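O-succinylhomoserine sulfhydrylase (Mycobacterium tuberculosis, PDB 3NDN) probably catalyses the pyridoxal-phosphate-dependent formation of L-homocysteine from O-succinyl-L-homoserine and hydrogen sulfide in methionine biosynthesis. Local coordinates at residues V83-E87 with A98-T102; A103-A108 with L236-I240; T327-L333 with G391-V397. All blocks are in the same frame, centred on the assembly; numbering follows the deposited sequence.

Interaction 1 of 3, residues V83-E87 with A98-T102; sequences VSVFE and AAFAT
The ring of F86 meets the methyl of A101 at its edge, in the plane of the ring, with CD2 and CE2 both close to it; F86 CD2 lies 4.0 Å from A101 CB. V83 CG1 lies 3.8 Å from A101 CB, so the A101 methyl touches both a ring edge and a valine branch. The second ring, F100, points the other way, and E87 OE2 comes to it obliquely, 3.9 Å from F100 CD2. The carboxylate of E87 is the polar centre of the contact. Its OE2 takes the backbone hydrogen of A101 N (3.0 Å, 165° at the hydrogen) through its anti lone pair, the one turned away from OE1. CG stands beside the backbone N of E87 (chi1 -75°) and the chain runs extended, which carries the acid across to the strand. E87 CG also touches A101 CB at 3.8 Å. One turn of helix fixes the spacing, since E87 N bonds V83 O. Small residues suit the strand here: A99 CB sits 3.7 Å from E87 O, and the short methyls of A99 and A101 let the helix backbone and the E87 stem come close. F100 and T102 face helix 244-258 instead, where F100 packs on I247 and M255. A98, F100 and T102 pair through their backbones with strand 238-242, whereas A101 N is given to glutamate. Helix 81-94 leads through a short connection into strand 98-102 and folds back over it, at 126° between the local directions, packing against the strand outermost within this chain in the seven-stranded mixed sheet characteristic of the large domain of fold type I pyridoxal-phosphate enzymes.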
loop_
_atom_site.group_PDB
_atom_site.type_symbol
_atom_site.label_atom_id
_atom_site.label_comp_id
_atom_site.label_asym_id
_atom_site.label_seq_id
_atom_site.Cartn_x
_atom_site.Cartn_y
_atom_site.Cartn_z
ATOM N N VAL A 83 13.838 -0.313 -4.360
ATOM C CA VAL A 83 14.786 -1.134 -3.619
ATOM C C VAL A 83 16.208 -0.511 -3.590
ATOM O O VAL A 83 16.880 -0.550 -2.558
ATOM C CB VAL A 83 14.788 -2.620 -4.127
ATOM C CG1 VAL A 83 15.859 -3.456 -3.391
ATOM C CG2 VAL A 83 13.415 -3.249 -3.902
ATOM N N SER A 84 16.658 0.068 -4.712
ATOM C CA SER A 84 17.979 0.729 -4.756
ATOM C C SER A 84 18.123 1.912 -3.778
ATOM O O SER A 84 19.216 2.142 -3.245
ATOM C CB SER A 84 18.308 1.213 -6.189
ATOM O OG SER A 84 18.529 0.113 -7.055
ATOM N N VAL A 85 17.036 2.669 -3.562
ATOM C CA VAL A 85 17.054 3.800 -2.635
ATOM C C VAL A 85 17.227 3.288 -1.184
ATOM O O VAL A 85 18.029 3.850 -0.434
ATOM C CB VAL A 85 15.766 4.695 -2.759
ATOM C CG1 VAL A 85 15.742 5.805 -1.700
ATOM C CG2 VAL A 85 15.641 5.306 -4.183
ATOM N N PHE A 86 16.532 2.199 -0.817
ATOM C CA PHE A 86 16.702 1.590 0.533
ATOM C C PHE A 86 18.162 1.105 0.742
ATOM O O PHE A 86 18.763 1.373 1.801
ATOM C CB PHE A 86 15.728 0.398 0.772
ATOM C CG PHE A 86 16.098 -0.457 1.959
ATOM C CD1 PHE A 86 15.937 0.022 3.254
ATOM C CD2 PHE A 86 16.647 -1.744 1.775
ATOM C CE1 PHE A 86 16.303 -0.753 4.354
ATOM C CE2 PHE A 86 17.018 -2.519 2.862
ATOM C CZ PHE A 86 16.857 -2.031 4.157
ATOM N N GLU A 87 18.685 0.379 -0.248
ATOM C CA GLU A 87 20.059 -0.189 -0.221
ATOM C C GLU A 87 21.103 0.926 -0.041
ATOM O O GLU A 87 22.017 0.807 0.789
ATOM C CB GLU A 87 20.375 -0.972 -1.500
ATOM C CG GLU A 87 19.710 -2.361 -1.630
ATOM C CD GLU A 87 19.810 -2.977 -3.037
ATOM O OE1 GLU A 87 20.087 -2.227 -4.013
ATOM O OE2 GLU A 87 19.600 -4.225 -3.182
ATOM N N ALA A 98 29.434 -1.552 -0.357
ATOM C CA ALA A 98 28.277 -1.988 -1.170
ATOM C C ALA A 98 27.197 -2.705 -0.332
ATOM O O ALA A 98 27.457 -3.073 0.829
ATOM C CB ALA A 98 28.736 -2.858 -2.357
ATOM N N ALA A 99 25.996 -2.869 -0.910
ATOM C CA ALA A 99 24.805 -3.424 -0.217
ATOM C C ALA A 99 23.838 -4.195 -1.140
ATOM O O ALA A 99 23.731 -3.892 -2.343
ATOM C CB ALA A 99 24.038 -2.303 0.485
ATOM N N PHE A 100 23.132 -5.175 -0.569
ATOM C CA PHE A 100 22.093 -5.954 -1.265
ATOM C C PHE A 100 20.929 -6.251 -0.309
ATOM O O PHE A 100 21.155 -6.782 0.784
ATOM C CB PHE A 100 22.664 -7.285 -1.809
ATOM C CG PHE A 100 22.047 -7.711 -3.136
ATOM C CD1 PHE A 100 22.821 -7.779 -4.289
ATOM C CD2 PHE A 100 20.685 -7.996 -3.226
ATOM C CE1 PHE A 100 22.259 -8.143 -5.528
ATOM C CE2 PHE A 100 20.107 -8.367 -4.459
ATOM C CZ PHE A 100 20.898 -8.439 -5.609
ATOM N N ALA A 101 19.701 -5.891 -0.702
ATOM C CA ALA A 101 18.499 -6.077 0.128
ATOM C C ALA A 101 17.935 -7.501 0.008
ATOM O O ALA A 101 18.037 -8.106 -1.063
ATOM C CB ALA A 101 17.401 -5.043 -0.273
ATOM N N THR A 102 17.312 -8.002 1.085
ATOM C CA THR A 102 16.726 -9.378 1.129
ATOM C C THR A 102 15.285 -9.398 1.707
ATOM O O THR A 102 14.817 -8.380 2.223
ATOM C CB THR A 102 17.592 -10.330 1.975
ATOM O OG1 THR A 102 17.510 -9.951 3.352
ATOM C CG2 THR A 102 19.080 -10.344 1.542
#

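Interaction 2 of 3, residues A103-A108 with L236-I240; sequences ASGMAA and LGGAI
A108 and I240 supply the apolar part of this contact: A108 CB lies 3.8 Å from I240 CG1, and the ethyl arm of the isoleucine reaches along to A108 O. A108 CB also rests 3.5 Å from A239 O. Backbone-to-backbone packing does the rest. A103 O receives a CA-H...O contact from G237 CA at 3.5 Å, and the CA atoms of S104 and G237 are only 3.9 Å apart. S104 O stands 3.6 Å from G238 CA; glycine suits position 238 because the side where a CB would point is already filled by the S104 carbonyl. L236 CB adds a looser touch on A103 O. Hydrogen bonding lies within the helix start and outside the pair. S104 is the N-cap: its OG, set between backbone N and carbonyl carbon (chi1 71°), accepts from A107 N at 3.1 Å (159°) and also bonds G259 O of the second subunit. S104 O takes A108 N and the hydroxyl of T102. G105 N and M106 N are directed to the phosphate oxygens of the pyridoxal-phosphate lysine at position 227. Packing and one CA-H...O contact thus seat the start of helix 105-114 on strand 238-242, while its first amides serve the cofactor; the N-terminal end of the helix, with its partial positive charge, would probably help stabilise the phosphate's negative charge.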
loop_
_atom_site.group_PDB
_atom_site.type_symbol
_atom_site.label_atom_id
_atom_site.label_comp_id
_atom_site.label_asym_id
_atom_site.label_seq_id
_atom_site.Cartn_x
_atom_site.Cartn_y
_atom_site.Cartn_z
ATOM N N ALA A 103 14.601 -10.554 1.646
ATOM C CA ALA A 103 13.192 -10.684 2.098
ATOM C C ALA A 103 13.042 -10.653 3.641
ATOM O O ALA A 103 11.960 -10.355 4.155
ATOM C CB ALA A 103 12.550 -11.993 1.538
ATOM N N SER A 104 14.114 -10.958 4.352
ATOM C CA SER A 104 14.084 -11.049 5.830
ATOM C C SER A 104 15.501 -11.001 6.380
ATOM O O SER A 104 16.461 -11.101 5.617
ATOM C CB SER A 104 13.383 -12.347 6.278
ATOM O OG SER A 104 14.189 -13.495 6.001
ATOM N N GLY A 105 15.648 -10.841 7.701
ATOM C CA GLY A 105 16.964 -10.942 8.334
ATOM C C GLY A 105 17.600 -12.329 8.193
ATOM O O GLY A 105 18.787 -12.431 7.917
ATOM N N MET A 106 16.812 -13.394 8.356
ATOM C CA MET A 106 17.338 -14.762 8.191
ATOM C C MET A 106 17.803 -15.053 6.750
ATOM O O MET A 106 18.793 -15.778 6.540
ATOM C CB MET A 106 16.330 -15.815 8.666
ATOM C CG MET A 106 16.222 -15.965 10.197
ATOM S SD MET A 106 17.782 -15.934 11.124
ATOM C CE MET A 106 18.613 -17.409 10.529
ATOM N N ALA A 107 17.113 -14.468 5.777
ATOM C CA ALA A 107 17.557 -14.513 4.378
ATOM C C ALA A 107 18.936 -13.866 4.202
ATOM O O ALA A 107 19.768 -14.408 3.468
ATOM C CB ALA A 107 16.538 -13.880 3.462
ATOM N N ALA A 108 19.189 -12.735 4.888
ATOM C CA ALA A 108 20.525 -12.116 4.883
ATOM C C ALA A 108 21.594 -13.026 5.517
ATOM O O ALA A 108 22.671 -13.173 4.959
ATOM C CB ALA A 108 20.519 -10.721 5.569
ATOM N N LEU A 236 8.582 -7.298 7.153
ATOM C CA LEU A 236 9.904 -7.950 7.200
ATOM C C LEU A 236 10.852 -7.482 6.087
ATOM O O LEU A 236 10.419 -7.098 4.980
ATOM C CB LEU A 236 9.764 -9.482 7.154
ATOM C CG LEU A 236 9.158 -10.175 8.381
ATOM C CD1 LEU A 236 7.694 -10.413 8.143
ATOM C CD2 LEU A 236 9.851 -11.503 8.613
ATOM N N GLY A 237 12.152 -7.567 6.368
ATOM C CA GLY A 237 13.181 -7.303 5.371
ATOM C C GLY A 237 14.554 -7.512 5.988
ATOM O O GLY A 237 14.675 -7.730 7.204
ATOM N N GLY A 238 15.584 -7.438 5.164
ATOM C CA GLY A 238 16.978 -7.496 5.666
ATOM C C GLY A 238 17.972 -6.952 4.669
ATOM O O GLY A 238 17.581 -6.474 3.598
ATOM N N ALA A 239 19.265 -7.032 5.002
ATOM C CA ALA A 239 20.301 -6.575 4.088
ATOM C C ALA A 239 21.659 -7.203 4.373
ATOM O O ALA A 239 21.968 -7.544 5.522
ATOM C CB ALA A 239 20.427 -5.035 4.128
ATOM N N ILE A 240 22.465 -7.308 3.317
ATOM C CA ILE A 240 23.876 -7.740 3.417
ATOM C C ILE A 240 24.805 -6.596 2.976
ATOM O O ILE A 240 24.687 -6.097 1.853
ATOM C CB ILE A 240 24.148 -8.979 2.539
ATOM C CG1 ILE A 240 23.140 -10.105 2.844
ATOM C CG2 ILE A 240 25.609 -9.476 2.722
ATOM C CD1 ILE A 240 22.983 -11.143 1.719
#

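Interaction 3 of 3, residues T327-L333 with G391-V397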
loop_
_atom_site.group_PDB
_atom_site.type_symbol
_atom_site.label_atom_id
_atom_site.label_comp_id
_atom_site.label_asym_id
_atom_site.label_seq_id
_atom_site.Cartn_x
_atom_site.Cartn_y
_atom_site.Cartn_z
ATOM N N THR A 327 18.435 -1.227 23.646
ATOM C CA THR A 327 17.017 -1.005 24.003
ATOM C C THR A 327 16.317 -2.195 24.699
ATOM O O THR A 327 15.089 -2.183 24.852
ATOM C CB THR A 327 16.170 -0.625 22.744
ATOM O OG1 THR A 327 16.125 -1.744 21.855
ATOM C CG2 THR A 327 16.757 0.589 22.016
ATOM N N VAL A 328 17.094 -3.210 25.102
ATOM C CA VAL A 328 16.571 -4.429 25.756
ATOM C C VAL A 328 17.208 -4.622 27.154
ATOM O O VAL A 328 18.431 -4.489 27.311
ATOM C CB VAL A 328 16.842 -5.675 24.888
ATOM C CG1 VAL A 328 16.168 -6.914 25.473
ATOM C CG2 VAL A 328 16.359 -5.458 23.447
ATOM N N VAL A 329 16.376 -4.927 28.150
ATOM C CA VAL A 329 16.826 -5.175 29.542
ATOM C C VAL A 329 16.412 -6.580 30.027
ATOM O O VAL A 329 15.228 -6.922 29.994
ATOM C CB VAL A 329 16.240 -4.132 30.514
ATOM C CG1 VAL A 329 16.832 -4.300 31.936
ATOM C CG2 VAL A 329 16.461 -2.704 29.983
ATOM N N THR A 330 17.378 -7.362 30.509
ATOM C CA THR A 330 17.129 -8.717 31.035
ATOM C C THR A 330 17.336 -8.711 32.568
ATOM O O THR A 330 18.275 -8.080 33.057
ATOM C CB THR A 330 18.066 -9.745 30.335
ATOM O OG1 THR A 330 17.843 -9.708 28.914
ATOM C CG2 THR A 330 17.812 -11.179 30.828
ATOM N N PHE A 331 16.452 -9.385 33.309
ATOM C CA PHE A 331 16.598 -9.525 34.779
ATOM C C PHE A 331 16.070 -10.851 35.353
ATOM O O PHE A 331 15.319 -11.571 34.694
ATOM C CB PHE A 331 15.963 -8.336 35.516
ATOM C CG PHE A 331 14.447 -8.299 35.454
ATOM C CD1 PHE A 331 13.687 -8.719 36.545
ATOM C CD2 PHE A 331 13.787 -7.821 34.321
ATOM C CE1 PHE A 331 12.290 -8.679 36.512
ATOM C CE2 PHE A 331 12.385 -7.769 34.276
ATOM C CZ PHE A 331 11.636 -8.207 35.373
ATOM N N ALA A 332 16.452 -11.148 36.601
ATOM C CA ALA A 332 15.990 -12.345 37.300
ATOM C C ALA A 332 15.344 -12.001 38.644
ATOM O O ALA A 332 15.858 -11.155 39.393
ATOM C CB ALA A 332 17.148 -13.339 37.506
ATOM N N LEU A 333 14.214 -12.651 38.922
ATOM C CA LEU A 333 13.486 -12.477 40.173
ATOM C C LEU A 333 14.217 -13.158 41.329
ATOM O O LEU A 333 14.825 -14.216 41.144
ATOM C CB LEU A 333 12.059 -13.034 40.052
ATOM C CG LEU A 333 11.095 -12.303 39.116
ATOM C CD1 LEU A 333 9.891 -13.163 38.780
ATOM C CD2 LEU A 333 10.646 -10.956 39.676
ATOM N N GLY A 391 13.283 -18.064 36.396
ATOM C CA GLY A 391 12.993 -16.735 36.968
ATOM C C GLY A 391 13.414 -15.538 36.121
ATOM O O GLY A 391 13.298 -14.385 36.551
ATOM N N VAL A 392 13.865 -15.800 34.897
ATOM C CA VAL A 392 14.387 -14.740 34.023
ATOM C C VAL A 392 13.296 -14.124 33.124
ATOM O O VAL A 392 12.496 -14.850 32.520
ATOM C CB VAL A 392 15.577 -15.260 33.175
ATOM C CG1 VAL A 392 16.019 -14.228 32.164
ATOM C CG2 VAL A 392 16.750 -15.652 34.081
ATOM N N VAL A 393 13.275 -12.787 33.071
ATOM C CA VAL A 393 12.320 -11.969 32.276
ATOM C C VAL A 393 13.091 -10.983 31.363
ATOM O O VAL A 393 14.128 -10.446 31.772
ATOM C CB VAL A 393 11.328 -11.202 33.220
ATOM C CG1 VAL A 393 10.382 -10.291 32.443
ATOM C CG2 VAL A 393 10.513 -12.191 34.065
ATOM N N ARG A 394 12.612 -10.782 30.125
ATOM C CA ARG A 394 13.225 -9.841 29.154
ATOM C C ARG A 394 12.248 -8.730 28.709
ATOM O O ARG A 394 11.138 -9.035 28.253
ATOM C CB ARG A 394 13.699 -10.595 27.904
ATOM C CG ARG A 394 14.666 -9.788 27.025
ATOM C CD ARG A 394 14.873 -10.416 25.643
ATOM N NE ARG A 394 13.673 -10.354 24.800
ATOM C CZ ARG A 394 13.565 -10.942 23.607
ATOM N NH1 ARG A 394 14.575 -11.658 23.111
ATOM N NH2 ARG A 394 12.435 -10.834 22.910
ATOM N N ILE A 395 12.659 -7.459 28.822
ATOM C CA ILE A 395 11.802 -6.324 28.411
ATOM C C ILE A 395 12.407 -5.535 27.225
ATOM O O ILE A 395 13.577 -5.114 27.266
ATOM C CB ILE A 395 11.484 -5.349 29.585
ATOM C CG1 ILE A 395 10.685 -6.065 30.686
ATOM C CG2 ILE A 395 10.690 -4.112 29.086
ATOM C CD1 ILE A 395 10.490 -5.232 31.961
ATOM N N SER A 396 11.605 -5.362 26.180
ATOM C CA SER A 396 11.981 -4.573 24.992
ATOM C C SER A 396 11.397 -3.166 25.116
ATOM O O SER A 396 10.179 -2.998 25.165
ATOM C CB SER A 396 11.498 -5.288 23.730
ATOM O OG SER A 396 11.823 -4.589 22.533
ATOM N N VAL A 397 12.269 -2.157 25.172
ATOM C CA VAL A 397 11.865 -0.752 25.450
ATOM C C VAL A 397 11.557 0.088 24.201
ATOM O O VAL A 397 12.406 0.229 23.305
ATOM C CB VAL A 397 12.913 -0.039 26.348
ATOM C CG1 VAL A 397 12.532 1.439 26.638
ATOM C CG2 VAL A 397 13.067 -0.804 27.680
HETATM O O HOH W 1 14.003 -3.194 21.342
#
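F331 lays its ring beside V393, whose CB comes over one ring face in a CH-pi contact, 28° off the normal, with F331 CZ 3.7 Å from V393 CB. The ring reaches there because its CG stands between backbone N and carbonyl carbon (chi1 70°), leaning the side chain over the neighbouring strand. F331 CE2 also meets I395 CD1, obliquely, at 3.9 Å. On the face carrying V328, T330, V392 and R394 the contacts are made by methyl groups and an arginine stem: T330 CG2 touches V392 CG1 at 3.8 Å, and V328 CG1 lies 3.6 Å from R394 CG. Between the two faces runs an antiparallel ladder. V329 with I395 and F331 with V393 form hydrogen-bonded pairs, each linked twice through N and O. Beyond them, V397 N bonds T327 O at 2.8 Å and L333 N bonds G391 O at 3.1 Å. At the T327 end of the pair, a water bridges T327 OG1 (2.6 Å) and S396 OG (2.8 Å). Further out, strand 301-305 and strand 366-368 flank the pair, and F331 packs on L295 and V393 on L348, residues of two helices. The polar ends look elsewhere: T327 OG1 bonds H228, the residue after the cofactor lysine, T330 OG1 bonds P178 O and Q180, and the R394 chain, bent at its third torsion (68°), carries its guanidinium to N177. Branched residues suit the extended backbone, and the chemistry divides by face: the side with V329, F331, V393 and I395 is apolar and packs on those two helices and on V304, whereas T330 and R394 on the other face turn polar groups to 177-180; T327, just before the strand, ties that end to H228.

How the interactions relate
Along the chain, interaction 1 comes first and closes the short connection between helix 81-94 and strand 98-102. Interaction 2 starts at the very next residue, A103, but its partner begins 128 residues after A108, so it closes a loop that takes in most of the seven-stranded sheet; F100 O and T102 N, through probable hydrogen bonds to I240 N and G238 O, join the two contacts. Interaction 3 opens much later and brings together two strands of the separate five-stranded sheet. The three contacts stand in series, neither nested nor crossing. Centres of interactions 1 and 3 lie 33 Å apart, on opposite sides of the chain's centre, with interaction 2 nearer to it.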